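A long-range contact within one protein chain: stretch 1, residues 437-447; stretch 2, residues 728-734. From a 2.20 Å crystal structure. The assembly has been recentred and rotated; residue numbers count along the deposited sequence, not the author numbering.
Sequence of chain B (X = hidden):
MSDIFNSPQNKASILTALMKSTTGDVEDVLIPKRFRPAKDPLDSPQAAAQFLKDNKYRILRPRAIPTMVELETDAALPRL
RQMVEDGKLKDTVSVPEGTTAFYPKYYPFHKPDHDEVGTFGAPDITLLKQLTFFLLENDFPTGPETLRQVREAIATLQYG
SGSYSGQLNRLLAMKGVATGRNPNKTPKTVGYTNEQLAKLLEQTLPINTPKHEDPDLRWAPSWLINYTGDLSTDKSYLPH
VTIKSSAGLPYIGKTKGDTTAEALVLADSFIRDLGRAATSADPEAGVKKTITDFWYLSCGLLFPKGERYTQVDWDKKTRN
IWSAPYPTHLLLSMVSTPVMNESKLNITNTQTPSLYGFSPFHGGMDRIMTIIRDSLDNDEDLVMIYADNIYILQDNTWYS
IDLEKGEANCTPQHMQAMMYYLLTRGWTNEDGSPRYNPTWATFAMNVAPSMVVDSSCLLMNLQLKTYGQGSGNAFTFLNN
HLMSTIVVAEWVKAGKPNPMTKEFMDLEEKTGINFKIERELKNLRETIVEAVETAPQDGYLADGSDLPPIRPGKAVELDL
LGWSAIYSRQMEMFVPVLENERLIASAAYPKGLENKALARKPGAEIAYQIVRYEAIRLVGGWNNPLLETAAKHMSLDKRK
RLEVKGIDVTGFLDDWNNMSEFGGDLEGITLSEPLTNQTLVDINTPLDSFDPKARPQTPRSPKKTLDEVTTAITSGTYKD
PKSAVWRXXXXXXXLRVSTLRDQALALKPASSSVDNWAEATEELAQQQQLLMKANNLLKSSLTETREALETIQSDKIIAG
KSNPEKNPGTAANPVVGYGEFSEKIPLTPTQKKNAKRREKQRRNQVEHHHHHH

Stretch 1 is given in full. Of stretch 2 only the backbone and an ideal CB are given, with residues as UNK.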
# COMPACT_ATOMS: atom_id res chain seq x y z
N ASN B 437 26.26 2.16 -1.25
CA ASN B 437 27.40 2.89 -0.74
C ASN B 437 27.01 3.58 0.60
O ASN B 437 25.83 3.50 1.00
CB ASN B 437 27.91 3.89 -1.80
CG ASN B 437 27.00 5.02 -2.24
OD1 ASN B 437 26.03 5.41 -1.59
ND2 ASN B 437 27.39 5.66 -3.33
N PRO B 438 27.96 4.27 1.30
CA PRO B 438 27.59 4.92 2.58
C PRO B 438 26.48 5.97 2.46
O PRO B 438 25.64 6.07 3.37
CB PRO B 438 28.91 5.54 3.05
CG PRO B 438 29.96 4.68 2.44
CD PRO B 438 29.41 4.42 1.05
N THR B 439 26.44 6.74 1.35
CA THR B 439 25.40 7.77 1.16
C THR B 439 23.99 7.15 1.17
O THR B 439 23.11 7.67 1.85
CB THR B 439 25.65 8.53 -0.15
OG1 THR B 439 26.88 9.23 -0.00
CG2 THR B 439 24.53 9.52 -0.50
N TRP B 440 23.81 6.03 0.44
CA TRP B 440 22.50 5.39 0.38
C TRP B 440 22.16 4.64 1.68
O TRP B 440 20.98 4.59 2.04
CB TRP B 440 22.37 4.49 -0.84
CG TRP B 440 21.89 5.26 -2.03
CD1 TRP B 440 22.66 5.91 -2.97
CD2 TRP B 440 20.53 5.58 -2.35
NE1 TRP B 440 21.85 6.53 -3.89
CE2 TRP B 440 20.54 6.34 -3.53
CE3 TRP B 440 19.29 5.26 -1.75
CZ2 TRP B 440 19.36 6.83 -4.12
CZ3 TRP B 440 18.13 5.70 -2.36
CH2 TRP B 440 18.17 6.48 -3.52
N ALA B 441 23.18 4.15 2.42
CA ALA B 441 22.98 3.53 3.75
C ALA B 441 22.51 4.61 4.74
O ALA B 441 21.65 4.33 5.56
CB ALA B 441 24.28 2.89 4.24
N THR B 442 23.02 5.86 4.59
CA THR B 442 22.64 7.01 5.42
C THR B 442 21.20 7.41 5.14
O THR B 442 20.42 7.61 6.07
CB THR B 442 23.61 8.19 5.18
OG1 THR B 442 24.93 7.72 5.43
CG2 THR B 442 23.31 9.40 6.07
N PHE B 443 20.84 7.53 3.84
CA PHE B 443 19.47 7.88 3.48
C PHE B 443 18.52 6.84 4.01
O PHE B 443 17.59 7.20 4.73
CB PHE B 443 19.30 8.05 1.96
CG PHE B 443 17.85 8.24 1.57
CD1 PHE B 443 17.16 9.39 1.93
CD2 PHE B 443 17.15 7.22 0.92
CE1 PHE B 443 15.80 9.55 1.61
CE2 PHE B 443 15.79 7.37 0.61
CZ PHE B 443 15.12 8.53 0.96
N ALA B 444 18.77 5.55 3.69
CA ALA B 444 17.86 4.46 4.06
C ALA B 444 17.73 4.24 5.56
O ALA B 444 16.61 4.12 6.05
CB ALA B 444 18.30 3.17 3.38
N MET B 445 18.87 4.20 6.29
CA MET B 445 18.86 3.88 7.71
C MET B 445 18.70 5.06 8.64
O MET B 445 18.06 4.93 9.68
CB MET B 445 20.17 3.14 8.12
CG MET B 445 20.46 1.85 7.32
SD MET B 445 19.07 0.67 7.16
CE MET B 445 18.78 0.25 8.86
N ASN B 446 19.33 6.17 8.32
CA ASN B 446 19.41 7.28 9.25
C ASN B 446 18.45 8.42 9.00
O ASN B 446 18.22 9.19 9.93
CB ASN B 446 20.85 7.82 9.28
CG ASN B 446 21.90 6.78 9.58
OD1 ASN B 446 22.66 6.38 8.71
ND2 ASN B 446 21.99 6.33 10.82
N VAL B 447 17.94 8.59 7.77
CA VAL B 447 17.09 9.76 7.50
C VAL B 447 15.68 9.38 7.00
O VAL B 447 14.71 9.89 7.55
CB VAL B 447 17.79 10.74 6.51
CG1 VAL B 447 16.88 11.91 6.10
CG2 VAL B 447 19.12 11.25 7.08
N UNK B 728 27.54 -3.60 10.75
CA UNK B 728 27.76 -2.17 10.53
C UNK B 728 26.43 -1.45 10.31
O UNK B 728 26.25 -0.34 10.83
CB UNK B 728 28.69 -1.95 9.33
N UNK B 729 25.49 -2.09 9.59
CA UNK B 729 24.16 -1.55 9.30
C UNK B 729 23.31 -1.49 10.57
O UNK B 729 22.56 -0.53 10.76
CB UNK B 729 23.46 -2.40 8.24
N UNK B 730 23.43 -2.50 11.43
CA UNK B 730 22.75 -2.51 12.72
C UNK B 730 23.33 -1.42 13.66
O UNK B 730 22.57 -0.73 14.33
CB UNK B 730 22.87 -3.89 13.36
N UNK B 731 24.67 -1.25 13.66
CA UNK B 731 25.36 -0.24 14.48
C UNK B 731 24.92 1.18 14.06
O UNK B 731 24.71 2.05 14.92
CB UNK B 731 26.88 -0.39 14.35
N UNK B 732 24.72 1.36 12.72
CA UNK B 732 24.26 2.59 12.06
C UNK B 732 22.91 3.09 12.64
O UNK B 732 22.68 4.30 12.68
CB UNK B 732 24.12 2.35 10.56
N UNK B 733 22.06 2.17 13.14
CA UNK B 733 20.75 2.51 13.73
C UNK B 733 20.89 3.04 15.16
O UNK B 733 19.93 3.62 15.67
CB UNK B 733 19.83 1.28 13.72
N UNK B 734 22.06 2.84 15.79
CA UNK B 734 22.33 3.21 17.18
C UNK B 734 23.26 4.43 17.32
O UNK B 734 23.18 5.11 18.34
CB UNK B 734 22.95 2.02 17.91

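The two segments meet as helices whose axes approach to 10.2 Å at an angle of 49°. Positions 729, 732 and 733 are those of stretch 2 in contact with stretch 1, whose facing side is formed largely by Ala441, Thr442, Met445 and Asn446.

Position 728 has helical backbone angles, and its ideal CB has nothing of stretch 1 within 5.5 Å. Stretch 1 sets no demand here, and many helix-compatible side chains would do. The residue is Leu728, which makes no contact with stretch 1.

At position 729 the CA-to-CB bond points sideways, yet the backbone lies close to stretch 1: its CA is 7.6 Å from the CA of Ala441. The ideal CB is 5.3 Å from Met445 CG, and what lies nearby is apolar, the methyl of Ala441 and the side chain of Met445. A medium-sized aliphatic chain that bends toward them would suit, so leucine, isoleucine or methionine are all plausible. The residue is Leu729, with chi1 t and chi2 p. Its CD1 comes to 3.7 Å from Met445 CG and 4.3 Å from Ala441 CB, forming one apolar part of the contact.

Position 730 directs its CB away from stretch 1 and could carry almost any helix-compatible residue, polar ones included. It is Asp730, whose OD2 forms a salt bridge with NZ of the residue at 734, at 3.1 Å. Position 731 is likewise out of reach, and stretch 1 does not select among side chains there; it is Gln731.

Position 732 faces stretch 1 squarely. CA-to-CB points toward it, and the ideal CB is 4.5 Å from Asn446 ND2 and 4.7 Å from Met445 CB. Beyond lies a groove lined by Ala441 and Met445; Asn446 OD1 is close to the CB, and Thr442 OG1 and Pro438 O lie farther along. These oxygens favour a long side chain ending in a donor: lysine, glutamine or arginine could all be considered. The residue is Arg732, which fits as a knob among Ala441, Thr442, Met445 and Asn446. Its CD packs 3.7 Å from Met445 CB, and Ala441 CB lies over one face of the guanidinium, 3.6 Å from NE. At the edge of the group, NH1 donates to Asn446 OD1 at 3.2 Å with a nearly straight geometry. NH1 is also 3.1 Å from Thr442 OG1, while NH2 donates to a water at 3.1 Å. The side-chain ND2 of Asn446 makes a weak hydrogen bond to the backbone O of Arg732 at 2.8 Å, so the amide engages the same residue at two points.

Position 733 has a sideways CB, 5.1 Å from Met445 CE, and its CA is 6.5 Å from the CA of Met445. A beta-branched residue with a methyl to offer would suit, such as valine or threonine. It is Thr733: CG2 lies 3.6 Å from Met445 CE, and OG1 donates to Asp730 O at 2.7 Å.

The CA-to-CB bond of position 734 points away, so stretch 1 would allow almost any residue, long polar or charged ones included; it is Lys734, the partner of Asp730.

Stretch 2 (728-734) LLDQRTK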
# COMPACT_ATOMS: atom_id res chain seq x y z
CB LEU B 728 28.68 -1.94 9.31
CG LEU B 728 30.19 -2.19 9.49
CD1 LEU B 728 30.93 -1.92 8.21
CD2 LEU B 728 30.78 -1.31 10.59
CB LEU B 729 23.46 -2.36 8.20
CG LEU B 729 22.42 -1.59 7.41
CD1 LEU B 729 23.09 -0.65 6.39
CD2 LEU B 729 21.42 -2.55 6.74
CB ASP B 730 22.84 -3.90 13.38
CG ASP B 730 21.95 -4.06 14.59
OD1 ASP B 730 20.78 -3.62 14.53
OD2 ASP B 730 22.42 -4.65 15.59
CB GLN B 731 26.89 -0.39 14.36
CG GLN B 731 27.44 -1.64 15.04
CD GLN B 731 28.90 -1.93 14.72
OE1 GLN B 731 29.62 -1.10 14.16
NE2 GLN B 731 29.38 -3.11 15.08
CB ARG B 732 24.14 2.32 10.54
CG ARG B 732 23.81 3.52 9.68
CD ARG B 732 23.90 3.21 8.19
NE ARG B 732 25.28 3.20 7.69
CZ ARG B 732 25.98 4.29 7.36
NH1 ARG B 732 25.46 5.50 7.56
NH2 ARG B 732 27.20 4.17 6.86
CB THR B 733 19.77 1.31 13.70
OG1 THR B 733 20.15 0.32 14.65
CG2 THR B 733 19.63 0.70 12.31
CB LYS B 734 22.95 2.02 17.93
CG LYS B 734 22.00 0.82 18.06
CD LYS B 734 22.77 -0.49 18.05
CE LYS B 734 21.89 -1.68 18.27
NZ LYS B 734 22.66 -2.95 18.21
O HOH W 1 28.10 7.15 6.55
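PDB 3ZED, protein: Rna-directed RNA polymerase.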